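Local coordinates for lectin (Lotus tetragonolobus, PDB 2EIG), which probably binds L-fucosyl sugars in a manner dependent on its calcium and manganese ions, as a tetrameric legume lectin of the seed, at residues V49-S54 against T194-K199; S65-V70 against I218-F223; G100-T105 against S205-N210; F114-F119 against G137-S142. All coordinates share one frame; numbering follows the deposited sequence.

The four contacts sample both sheets of a legume lectin sandwich. Contacts 3 and 4 are wholly buried and sit beside the metal ions, their centres about 12 Å apart. Contact 4 pairs two strands of the seven-stranded sheet, and contact 3 lays the loop after strand 81-88 against strand 199-208 of that same sheet. Contact 2 joins two strands of the other sheet, with aromatic rings inside and serines outside; its Phe66 and Phe68 touch Phe119 of contact 4. Contact 1, more peripheral, relies on an indole and main-chain carbonyls at the edge of the fold, and Val195 and Leu196 tie it to contact 4.

Contact 1 of 4, residues V49-S54 against T194-K199; sequences VPIWDS and TVLPEK
Trp52 lays one face of its indole over Glu198, whose CB stands above the six-membered ring, 3.6 Å from the ring centroid and only 11° off the normal, a CH-pi contact. Glu198 CG lies between its own backbone N and carbonyl carbon (chi1 67°), and the chain then runs extended, carrying OE2 to 3.8 Å from Trp52 CH2 at the far rim of the ring.

The edge of the same ring is used as well. Trp52 NE1 donates to Leu196 O at 2.9 Å, with the acceptor close to the ring plane and an N-H...O angle of 162°. Leu196 is the first residue to leave helical geometry after helix 192-195, so the indole N-H holds a carbonyl just where the helix ends. Face contact and edge bond together fix the rotation of the ring, which also has a cation-pi partner in Lys193 and packs on Lys129 of the second subunit.

Beside it, Ile51 reaches CD1 to 3.6 Å from Leu196 CB, the two side chains crossing at about a right angle. Ile51 N donates to Glu198 O at 2.9 Å, from above the carbonyl plane, while Pro50 CA makes a C-H...O contact with that oxygen. Pro50 and Lys199 form a non-hydrogen-bonded antiparallel pair. The arrangement belongs to the margin of the legume lectin sandwich, where strand 39-50 ends beside the start of strand 199-208.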
# COMPACT_ATOMS: atom_id res chain seq x y z
N VAL A 49 -9.18 -1.42 -23.63
CA VAL A 49 -9.78 -1.40 -22.29
C VAL A 49 -9.61 0.02 -21.71
O VAL A 49 -8.51 0.51 -21.64
CB VAL A 49 -9.17 -2.48 -21.33
CG1 VAL A 49 -9.93 -2.51 -19.98
CG2 VAL A 49 -9.21 -3.89 -21.98
N PRO A 50 -10.71 0.67 -21.31
CA PRO A 50 -10.57 1.98 -20.70
C PRO A 50 -10.17 1.81 -19.23
O PRO A 50 -10.86 1.13 -18.46
CB PRO A 50 -11.95 2.61 -20.87
CG PRO A 50 -12.88 1.48 -21.21
CD PRO A 50 -12.12 0.23 -21.37
N ILE A 51 -9.03 2.37 -18.84
CA ILE A 51 -8.56 2.14 -17.48
C ILE A 51 -8.57 3.37 -16.62
O ILE A 51 -8.26 3.33 -15.43
CB ILE A 51 -7.16 1.53 -17.43
CG1 ILE A 51 -6.22 2.30 -18.37
CG2 ILE A 51 -7.25 -0.00 -17.64
CD1 ILE A 51 -4.82 2.24 -17.99
N TRP A 52 -8.85 4.50 -17.24
CA TRP A 52 -9.15 5.69 -16.50
C TRP A 52 -9.90 6.68 -17.37
O TRP A 52 -9.87 6.61 -18.59
CB TRP A 52 -7.88 6.31 -15.86
CG TRP A 52 -6.79 6.72 -16.77
CD1 TRP A 52 -5.68 6.02 -17.07
CD2 TRP A 52 -6.65 7.99 -17.44
NE1 TRP A 52 -4.86 6.73 -17.89
CE2 TRP A 52 -5.42 7.96 -18.13
CE3 TRP A 52 -7.46 9.16 -17.52
CZ2 TRP A 52 -4.98 9.02 -18.93
CZ3 TRP A 52 -7.01 10.23 -18.32
CH2 TRP A 52 -5.78 10.14 -19.01
N ASP A 53 -10.59 7.59 -16.70
CA ASP A 53 -11.51 8.49 -17.33
C ASP A 53 -11.03 9.91 -17.11
O ASP A 53 -10.81 10.32 -15.98
CB ASP A 53 -12.90 8.29 -16.72
CG ASP A 53 -13.92 9.23 -17.31
OD1 ASP A 53 -14.28 9.01 -18.48
OD2 ASP A 53 -14.37 10.16 -16.60
N SER A 54 -10.87 10.65 -18.21
CA SER A 54 -10.33 12.02 -18.17
C SER A 54 -11.16 12.98 -17.31
O SER A 54 -10.59 13.75 -16.51
CB SER A 54 -10.06 12.60 -19.59
OG SER A 54 -11.13 12.34 -20.52
N THR A 194 -0.94 7.01 -13.73
CA THR A 194 0.38 7.67 -13.85
C THR A 194 1.20 7.03 -14.94
O THR A 194 1.96 7.68 -15.66
CB THR A 194 1.25 7.74 -12.54
OG1 THR A 194 1.35 6.45 -11.92
CG2 THR A 194 0.74 8.78 -11.49
N VAL A 195 1.06 5.72 -15.08
CA VAL A 195 1.95 4.98 -15.96
C VAL A 195 1.36 4.60 -17.30
O VAL A 195 2.09 4.22 -18.18
CB VAL A 195 2.58 3.76 -15.27
CG1 VAL A 195 3.60 4.24 -14.21
CG2 VAL A 195 1.50 2.84 -14.65
N LEU A 196 0.04 4.71 -17.47
CA LEU A 196 -0.55 4.21 -18.69
C LEU A 196 -1.56 5.22 -19.23
O LEU A 196 -2.10 6.01 -18.45
CB LEU A 196 -1.27 2.88 -18.41
CG LEU A 196 -0.39 1.63 -18.29
CD1 LEU A 196 -1.16 0.47 -17.72
CD2 LEU A 196 0.24 1.28 -19.61
N PRO A 197 -1.85 5.17 -20.55
CA PRO A 197 -2.88 6.05 -21.09
C PRO A 197 -4.25 5.48 -20.81
O PRO A 197 -4.38 4.43 -20.17
CB PRO A 197 -2.59 6.07 -22.62
CG PRO A 197 -2.09 4.72 -22.87
CD PRO A 197 -1.25 4.35 -21.61
N GLU A 198 -5.28 6.16 -21.28
CA GLU A 198 -6.60 5.88 -20.78
C GLU A 198 -7.25 4.64 -21.44
O GLU A 198 -8.29 4.18 -21.01
CB GLU A 198 -7.47 7.13 -20.95
CG GLU A 198 -7.71 7.47 -22.41
CD GLU A 198 -8.18 8.92 -22.55
OE1 GLU A 198 -9.41 9.11 -22.69
OE2 GLU A 198 -7.32 9.83 -22.48
N LYS A 199 -6.62 4.12 -22.49
CA LYS A 199 -7.10 2.92 -23.17
C LYS A 199 -5.87 2.03 -23.25
O LYS A 199 -4.80 2.51 -23.54
CB LYS A 199 -7.63 3.19 -24.60
CG LYS A 199 -8.94 3.98 -24.66
CD LYS A 199 -9.32 4.22 -26.11
CE LYS A 199 -10.35 5.37 -26.22
NZ LYS A 199 -11.35 5.34 -25.09

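Contact 2 of 4, residues S65-V70 against I218-F223; sequences SFSFIV and IYSWSF
Phe66 turns its ring edge toward the face of Trp221, an offset edge-to-face pair with planes 83° apart, on the inward side of two antiparallel strands in the legume lectin beta-sandwich. Trp221 CG is anti to the backbone N (chi1 180°), and Trp221 CD1 comes to 3.8 Å from Phe66 CB. Ile218 adds CG1 alongside Phe68 CB. Phe204 meets both Phe66 and Trp221 edge-to-face from the opposing sheet, making this the dense, buried side. The indole NE1 bonds to Thr64 OG1.

On the other face of the sheet, Ser65, Ser67, Ser220 and Ser222 form a more exposed, polar surface with fewer apolar contacts; Ser65 CB lies 3.7 Å from Ser222 OG. Ser222 touches an N-acetylglucosamine beside Asn4 and Thr6, probably an N-linked glycan. The paired backbones are firmly bonded at Ser65 and Ser222, but the bond from Ser67 N to Ser220 O is longer, 3.3 Å, and bent. There a classic beta bulge sets Tyr219 and Ser220 both opposite Ser67, with Tyr219 N donating to Ser67 O at 2.8 Å.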
# COMPACT_ATOMS: atom_id res chain seq x y z
N SER A 65 -8.42 -13.58 -14.23
CA SER A 65 -7.98 -14.95 -13.91
C SER A 65 -7.61 -15.70 -15.16
O SER A 65 -8.24 -15.57 -16.20
CB SER A 65 -9.05 -15.77 -13.15
OG SER A 65 -9.38 -15.16 -11.92
N PHE A 66 -6.56 -16.49 -15.06
CA PHE A 66 -6.19 -17.33 -16.19
C PHE A 66 -5.47 -18.59 -15.72
O PHE A 66 -4.70 -18.55 -14.77
CB PHE A 66 -5.38 -16.58 -17.25
CG PHE A 66 -4.18 -15.83 -16.71
CD1 PHE A 66 -2.94 -16.44 -16.65
CD2 PHE A 66 -4.31 -14.50 -16.28
CE1 PHE A 66 -1.82 -15.75 -16.19
CE2 PHE A 66 -3.21 -13.83 -15.80
CZ PHE A 66 -1.98 -14.43 -15.75
N SER A 67 -5.79 -19.71 -16.37
CA SER A 67 -5.14 -20.99 -16.13
C SER A 67 -4.16 -21.15 -17.24
O SER A 67 -4.50 -20.89 -18.39
CB SER A 67 -6.13 -22.16 -16.25
OG SER A 67 -6.86 -22.20 -15.05
N PHE A 68 -2.99 -21.64 -16.90
CA PHE A 68 -1.94 -21.83 -17.89
C PHE A 68 -1.00 -22.93 -17.41
O PHE A 68 -0.96 -23.27 -16.23
CB PHE A 68 -1.18 -20.52 -18.14
CG PHE A 68 -0.29 -20.10 -17.01
CD1 PHE A 68 1.07 -20.45 -17.01
CD2 PHE A 68 -0.81 -19.38 -15.94
CE1 PHE A 68 1.91 -20.09 -15.93
CE2 PHE A 68 0.03 -18.97 -14.82
CZ PHE A 68 1.40 -19.35 -14.85
N ILE A 69 -0.26 -23.51 -18.34
CA ILE A 69 0.80 -24.40 -17.96
C ILE A 69 2.03 -24.02 -18.82
O ILE A 69 1.90 -23.74 -20.01
CB ILE A 69 0.43 -25.88 -18.19
CG1 ILE A 69 -0.57 -26.42 -17.12
CG2 ILE A 69 1.61 -26.66 -18.13
CD1 ILE A 69 -1.24 -27.97 -17.30
N VAL A 70 3.21 -24.00 -18.20
CA VAL A 70 4.48 -23.94 -18.93
C VAL A 70 5.14 -25.31 -18.95
O VAL A 70 5.11 -26.04 -17.95
CB VAL A 70 5.46 -22.82 -18.40
CG1 VAL A 70 4.71 -21.46 -18.37
CG2 VAL A 70 6.02 -23.15 -17.01
N ILE A 218 -2.02 -21.36 -22.41
CA ILE A 218 -3.05 -20.77 -21.60
C ILE A 218 -4.33 -21.47 -21.96
O ILE A 218 -4.69 -21.57 -23.14
CB ILE A 218 -3.17 -19.26 -21.92
CG1 ILE A 218 -1.81 -18.56 -21.73
CG2 ILE A 218 -4.25 -18.59 -21.04
CD1 ILE A 218 -1.82 -17.11 -22.24
N TYR A 219 -5.05 -21.88 -20.92
CA TYR A 219 -6.23 -22.69 -21.07
C TYR A 219 -7.54 -21.93 -20.97
O TYR A 219 -8.56 -22.38 -21.51
CB TYR A 219 -6.21 -23.77 -20.01
CG TYR A 219 -4.94 -24.57 -20.07
CD1 TYR A 219 -4.19 -24.76 -18.95
CD2 TYR A 219 -4.49 -25.12 -21.30
CE1 TYR A 219 -3.01 -25.49 -19.00
CE2 TYR A 219 -3.31 -25.84 -21.38
CZ TYR A 219 -2.58 -26.03 -20.22
OH TYR A 219 -1.44 -26.76 -20.27
N SER A 220 -7.52 -20.83 -20.23
CA SER A 220 -8.73 -20.10 -19.89
C SER A 220 -8.35 -18.71 -19.45
O SER A 220 -7.22 -18.46 -19.03
CB SER A 220 -9.55 -20.82 -18.78
OG SER A 220 -9.00 -20.69 -17.47
N TRP A 221 -9.31 -17.80 -19.51
CA TRP A 221 -9.00 -16.42 -19.15
C TRP A 221 -10.30 -15.67 -19.01
O TRP A 221 -11.12 -15.69 -19.91
CB TRP A 221 -8.10 -15.78 -20.23
CG TRP A 221 -7.70 -14.32 -19.98
CD1 TRP A 221 -7.43 -13.72 -18.78
CD2 TRP A 221 -7.43 -13.35 -20.99
NE1 TRP A 221 -7.07 -12.40 -18.98
CE2 TRP A 221 -7.02 -12.17 -20.33
CE3 TRP A 221 -7.47 -13.37 -22.40
CZ2 TRP A 221 -6.68 -11.00 -21.04
CZ3 TRP A 221 -7.14 -12.22 -23.10
CH2 TRP A 221 -6.75 -11.04 -22.41
N SER A 222 -10.48 -15.03 -17.86
CA SER A 222 -11.65 -14.21 -17.62
C SER A 222 -11.07 -12.87 -17.15
O SER A 222 -9.95 -12.79 -16.62
CB SER A 222 -12.64 -14.84 -16.59
OG SER A 222 -11.99 -15.06 -15.33
N PHE A 223 -11.82 -11.81 -17.41
CA PHE A 223 -11.39 -10.49 -17.07
C PHE A 223 -12.63 -9.69 -16.82
O PHE A 223 -13.59 -9.74 -17.61
CB PHE A 223 -10.69 -9.90 -18.30
CG PHE A 223 -10.19 -8.51 -18.09
CD1 PHE A 223 -8.87 -8.29 -17.65
CD2 PHE A 223 -11.03 -7.40 -18.34
CE1 PHE A 223 -8.39 -6.97 -17.47
CE2 PHE A 223 -10.54 -6.09 -18.15
CZ PHE A 223 -9.23 -5.90 -17.70

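Contact 3 of 4, residues G100-T105 against S205-N210; sequences GYLGIT and SATTWN
The loop between strands 81-88 and 115-120, which passes close to the calcium and manganese ions, rests on strand 199-208 through Leu102 and Ser205. Ser205 OG, anti to its backbone N (chi1 176°), rises from the strand and donates to Leu102 O at an unusually short 2.5 Å. The bond runs in the carbonyl plane onto a lone pair. Ser205 CB also touches Ile104 CG2 at 3.7 Å, and Gly103 CA passes close to the serine hydroxyl, 3.4 Å from Ser205 OG.

Next along the strand, Thr207 CG2 approaches the peptide between Leu102 and Gly103, 3.4 Å from Gly103 N. Thr207 OG1 lies 3.7 Å from Leu102 CD2, but its hydrogen bond goes to Gly99 O. In this legume lectin sandwich, the loop thus crosses one face of the seven-stranded sheet, where Leu102 also packs on Val83 and on the manganese ligand Glu118. The loop itself is tightly turned: Tyr101 O accepts from both Ile104 N, at 3.1 Å, and Thr105 N. Close by, His42 NE2 hydrogen-bonds Gly103 O, and the Tyr101 ring stacks on that of Trp126.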
# COMPACT_ATOMS: atom_id res chain seq x y z
N GLY A 100 14.65 -12.63 -22.76
CA GLY A 100 14.37 -12.24 -21.39
C GLY A 100 13.61 -10.92 -21.25
O GLY A 100 13.16 -10.60 -20.13
N TYR A 101 13.53 -10.17 -22.35
CA TYR A 101 12.73 -8.91 -22.42
C TYR A 101 11.24 -9.17 -22.62
O TYR A 101 10.44 -8.24 -22.61
CB TYR A 101 13.27 -7.97 -23.46
CG TYR A 101 14.66 -7.53 -23.12
CD1 TYR A 101 14.88 -6.63 -22.04
CD2 TYR A 101 15.78 -8.04 -23.81
CE1 TYR A 101 16.16 -6.25 -21.66
CE2 TYR A 101 17.09 -7.66 -23.44
CZ TYR A 101 17.26 -6.75 -22.36
OH TYR A 101 18.53 -6.32 -21.95
N LEU A 102 10.88 -10.45 -22.76
CA LEU A 102 9.49 -10.93 -22.63
C LEU A 102 8.48 -10.39 -23.64
O LEU A 102 7.29 -10.59 -23.47
CB LEU A 102 8.98 -10.84 -21.16
CG LEU A 102 9.72 -11.79 -20.20
CD1 LEU A 102 9.45 -11.51 -18.73
CD2 LEU A 102 9.44 -13.32 -20.46
N GLY A 103 8.96 -9.80 -24.72
CA GLY A 103 8.11 -9.21 -25.74
C GLY A 103 7.43 -7.95 -25.24
O GLY A 103 6.51 -7.46 -25.87
N ILE A 104 7.88 -7.43 -24.10
CA ILE A 104 7.24 -6.22 -23.51
C ILE A 104 8.20 -5.03 -23.38
O ILE A 104 7.79 -3.88 -23.31
CB ILE A 104 6.57 -6.49 -22.14
CG1 ILE A 104 7.57 -7.05 -21.10
CG2 ILE A 104 5.30 -7.41 -22.34
CD1 ILE A 104 6.98 -7.43 -19.75
N THR A 105 9.48 -5.31 -23.35
CA THR A 105 10.49 -4.26 -23.15
C THR A 105 11.35 -4.19 -24.39
O THR A 105 11.95 -5.18 -24.77
CB THR A 105 11.35 -4.58 -21.90
OG1 THR A 105 10.55 -4.38 -20.72
CG2 THR A 105 12.62 -3.70 -21.83
N SER A 205 2.01 -11.71 -23.22
CA SER A 205 3.17 -11.73 -24.04
C SER A 205 4.05 -12.86 -23.54
O SER A 205 4.16 -13.09 -22.33
CB SER A 205 3.92 -10.40 -23.93
OG SER A 205 5.10 -10.47 -24.67
N ALA A 206 4.69 -13.54 -24.47
CA ALA A 206 5.56 -14.66 -24.13
C ALA A 206 6.70 -14.77 -25.12
O ALA A 206 6.54 -14.43 -26.27
CB ALA A 206 4.76 -15.96 -24.10
N THR A 207 7.87 -15.20 -24.66
CA THR A 207 9.01 -15.35 -25.53
C THR A 207 9.73 -16.63 -25.17
O THR A 207 9.60 -17.16 -24.08
CB THR A 207 10.08 -14.21 -25.35
OG1 THR A 207 10.36 -14.09 -23.95
CG2 THR A 207 9.60 -12.90 -25.93
N THR A 208 10.50 -17.12 -26.13
CA THR A 208 11.39 -18.25 -25.94
C THR A 208 12.65 -17.82 -26.68
O THR A 208 12.67 -16.85 -27.43
CB THR A 208 10.82 -19.53 -26.57
OG1 THR A 208 10.60 -19.31 -27.96
CG2 THR A 208 9.49 -19.98 -25.88
N TRP A 209 13.71 -18.55 -26.45
CA TRP A 209 15.01 -18.12 -26.91
C TRP A 209 15.58 -19.27 -27.78
O TRP A 209 14.82 -19.99 -28.46
CB TRP A 209 15.88 -17.76 -25.69
CG TRP A 209 17.14 -17.07 -26.00
CD1 TRP A 209 18.40 -17.48 -25.69
CD2 TRP A 209 17.28 -15.83 -26.71
NE1 TRP A 209 19.32 -16.60 -26.17
CE2 TRP A 209 18.67 -15.57 -26.80
CE3 TRP A 209 16.38 -14.91 -27.27
CZ2 TRP A 209 19.18 -14.40 -27.40
CZ3 TRP A 209 16.88 -13.78 -27.92
CH2 TRP A 209 18.28 -13.53 -27.97
N ASN A 210 16.89 -19.41 -27.78
CA ASN A 210 17.53 -20.47 -28.53
C ASN A 210 18.92 -20.54 -27.95
O ASN A 210 19.67 -19.57 -28.07
CB ASN A 210 17.56 -20.13 -30.03
CG ASN A 210 18.02 -21.30 -30.89
OD1 ASN A 210 17.79 -21.31 -32.11
ND2 ASN A 210 18.65 -22.30 -30.27

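Contact 4 of 4, residues F114-F119 against G137-S142. With MN (manganese (II) ion), chain F.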
# COMPACT_ATOMS: atom_id res chain seq x y z
N PHE A 114 4.26 0.05 -19.50
CA PHE A 114 3.42 -1.15 -19.36
C PHE A 114 3.36 -1.54 -17.92
O PHE A 114 4.21 -1.14 -17.08
CB PHE A 114 3.95 -2.37 -20.20
CG PHE A 114 5.28 -2.89 -19.72
CD1 PHE A 114 5.34 -3.77 -18.64
CD2 PHE A 114 6.46 -2.41 -20.27
CE1 PHE A 114 6.55 -4.19 -18.14
CE2 PHE A 114 7.69 -2.81 -19.76
CZ PHE A 114 7.75 -3.69 -18.71
N VAL A 115 2.36 -2.33 -17.61
CA VAL A 115 2.26 -2.95 -16.31
C VAL A 115 2.14 -4.42 -16.66
O VAL A 115 1.35 -4.79 -17.53
CB VAL A 115 1.06 -2.40 -15.47
CG1 VAL A 115 0.87 -3.22 -14.22
CG2 VAL A 115 1.27 -0.92 -15.06
N ALA A 116 2.97 -5.24 -16.03
CA ALA A 116 2.95 -6.65 -16.31
C ALA A 116 3.10 -7.49 -15.03
O ALA A 116 3.70 -7.05 -14.06
CB ALA A 116 4.08 -6.99 -17.31
N VAL A 117 2.45 -8.65 -15.04
CA VAL A 117 2.70 -9.73 -14.13
C VAL A 117 3.38 -10.85 -14.95
O VAL A 117 2.78 -11.47 -15.85
CB VAL A 117 1.40 -10.24 -13.45
CG1 VAL A 117 1.72 -11.42 -12.48
CG2 VAL A 117 0.64 -9.06 -12.71
N GLU A 118 4.64 -11.10 -14.63
CA GLU A 118 5.46 -12.01 -15.39
C GLU A 118 5.63 -13.30 -14.65
O GLU A 118 5.68 -13.37 -13.43
CB GLU A 118 6.86 -11.42 -15.72
CG GLU A 118 7.67 -11.20 -14.44
CD GLU A 118 9.12 -10.85 -14.70
OE1 GLU A 118 9.43 -9.98 -15.52
OE2 GLU A 118 9.95 -11.45 -14.03
N PHE A 119 5.75 -14.35 -15.43
CA PHE A 119 5.96 -15.67 -14.92
C PHE A 119 7.23 -15.96 -15.70
O PHE A 119 7.22 -16.31 -16.87
CB PHE A 119 4.80 -16.60 -15.31
CG PHE A 119 3.50 -16.26 -14.64
CD1 PHE A 119 2.59 -15.38 -15.24
CD2 PHE A 119 3.18 -16.78 -13.38
CE1 PHE A 119 1.38 -15.06 -14.64
CE2 PHE A 119 1.97 -16.47 -12.77
CZ PHE A 119 1.06 -15.61 -13.39
N GLY A 137 6.81 -12.03 -11.05
CA GLY A 137 7.11 -10.63 -10.77
C GLY A 137 6.05 -9.64 -11.19
O GLY A 137 5.30 -9.91 -12.12
N ILE A 138 6.00 -8.50 -10.49
CA ILE A 138 5.25 -7.32 -10.97
C ILE A 138 6.17 -6.27 -11.56
O ILE A 138 7.10 -5.80 -10.89
CB ILE A 138 4.32 -6.76 -9.93
CG1 ILE A 138 3.27 -7.84 -9.62
CG2 ILE A 138 3.67 -5.48 -10.47
CD1 ILE A 138 2.48 -7.60 -8.37
N ASP A 139 5.97 -6.00 -12.86
CA ASP A 139 6.80 -5.14 -13.67
C ASP A 139 6.04 -3.86 -14.04
O ASP A 139 4.91 -3.91 -14.58
CB ASP A 139 7.18 -5.80 -14.99
CG ASP A 139 7.83 -7.13 -14.81
OD1 ASP A 139 7.90 -7.81 -15.83
OD2 ASP A 139 8.25 -7.49 -13.67
N VAL A 140 6.68 -2.72 -13.81
CA VAL A 140 6.15 -1.46 -14.31
C VAL A 140 7.25 -0.72 -15.06
O VAL A 140 8.24 -0.32 -14.45
CB VAL A 140 5.56 -0.60 -13.20
CG1 VAL A 140 4.92 0.70 -13.79
CG2 VAL A 140 4.61 -1.40 -12.38
N ASN A 141 7.08 -0.62 -16.38
CA ASN A 141 7.97 0.12 -17.26
C ASN A 141 9.36 -0.50 -17.36
O ASN A 141 10.18 -0.06 -18.14
CB ASN A 141 8.12 1.60 -16.79
CG ASN A 141 6.82 2.34 -16.77
OD1 ASN A 141 6.71 3.47 -16.21
ND2 ASN A 141 5.80 1.74 -17.37
N SER A 142 9.66 -1.47 -16.52
CA SER A 142 11.00 -2.05 -16.54
C SER A 142 10.90 -3.58 -16.51
O SER A 142 9.91 -4.11 -16.02
CB SER A 142 11.72 -1.52 -15.29
OG SER A 142 12.94 -2.19 -15.11
MN MN F . 12.13 -11.49 -14.19
O HOH W 1 12.03 -9.96 -15.73
O HOH W 2 12.13 -9.97 -12.55
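Backbone hydrogen bonds join residues 114-119 to 137-142 as antiparallel strands. Ala116 and Asp139 exchange a reciprocal pair, as do Glu118 and Gly137, and Asn141 N adds a bond to Phe114 O at 3.0 Å where one strand begins and the other ends.

Metal coordination belongs to the face carrying Ala116, Glu118 and Asp139. Glu118 OE2 binds manganese at 2.2 Å, and two waters fill further sites on the ion; Asp120, Asp127 and His135 complete the shell. The other carboxylate oxygen, Glu118 OE1, accepts from one of these waters at 2.6 Å. Glu118 OE1 also lies just 2.7 Å from Asp139 OD1, with the two carboxylates turned 85° to each other. Asp139, in contact with the ligand Glu118, is a second-shell residue, and its OD2 is hydrogen-bonded to Ser145 OG.

Apolar contacts occupy both faces. Phe114, with CG between the backbone N and carbonyl carbon (chi1 66°), has its ring face over the backbone of Asn141, while Phe114 CE1 at the ring edge meets Asp139 CB at 3.6 Å. On the reverse face Val115 CG2 and Val140 CG1 lie side by side, 4.2 Å apart, and Val117 pairs with Ile138.

Val115, Val117 and Ile138 face the other sheet of the sandwich: all three pack on strand 171-178, and Ile138 also on strand 183-189, while Val115 and Val140 pack on helix 192-195.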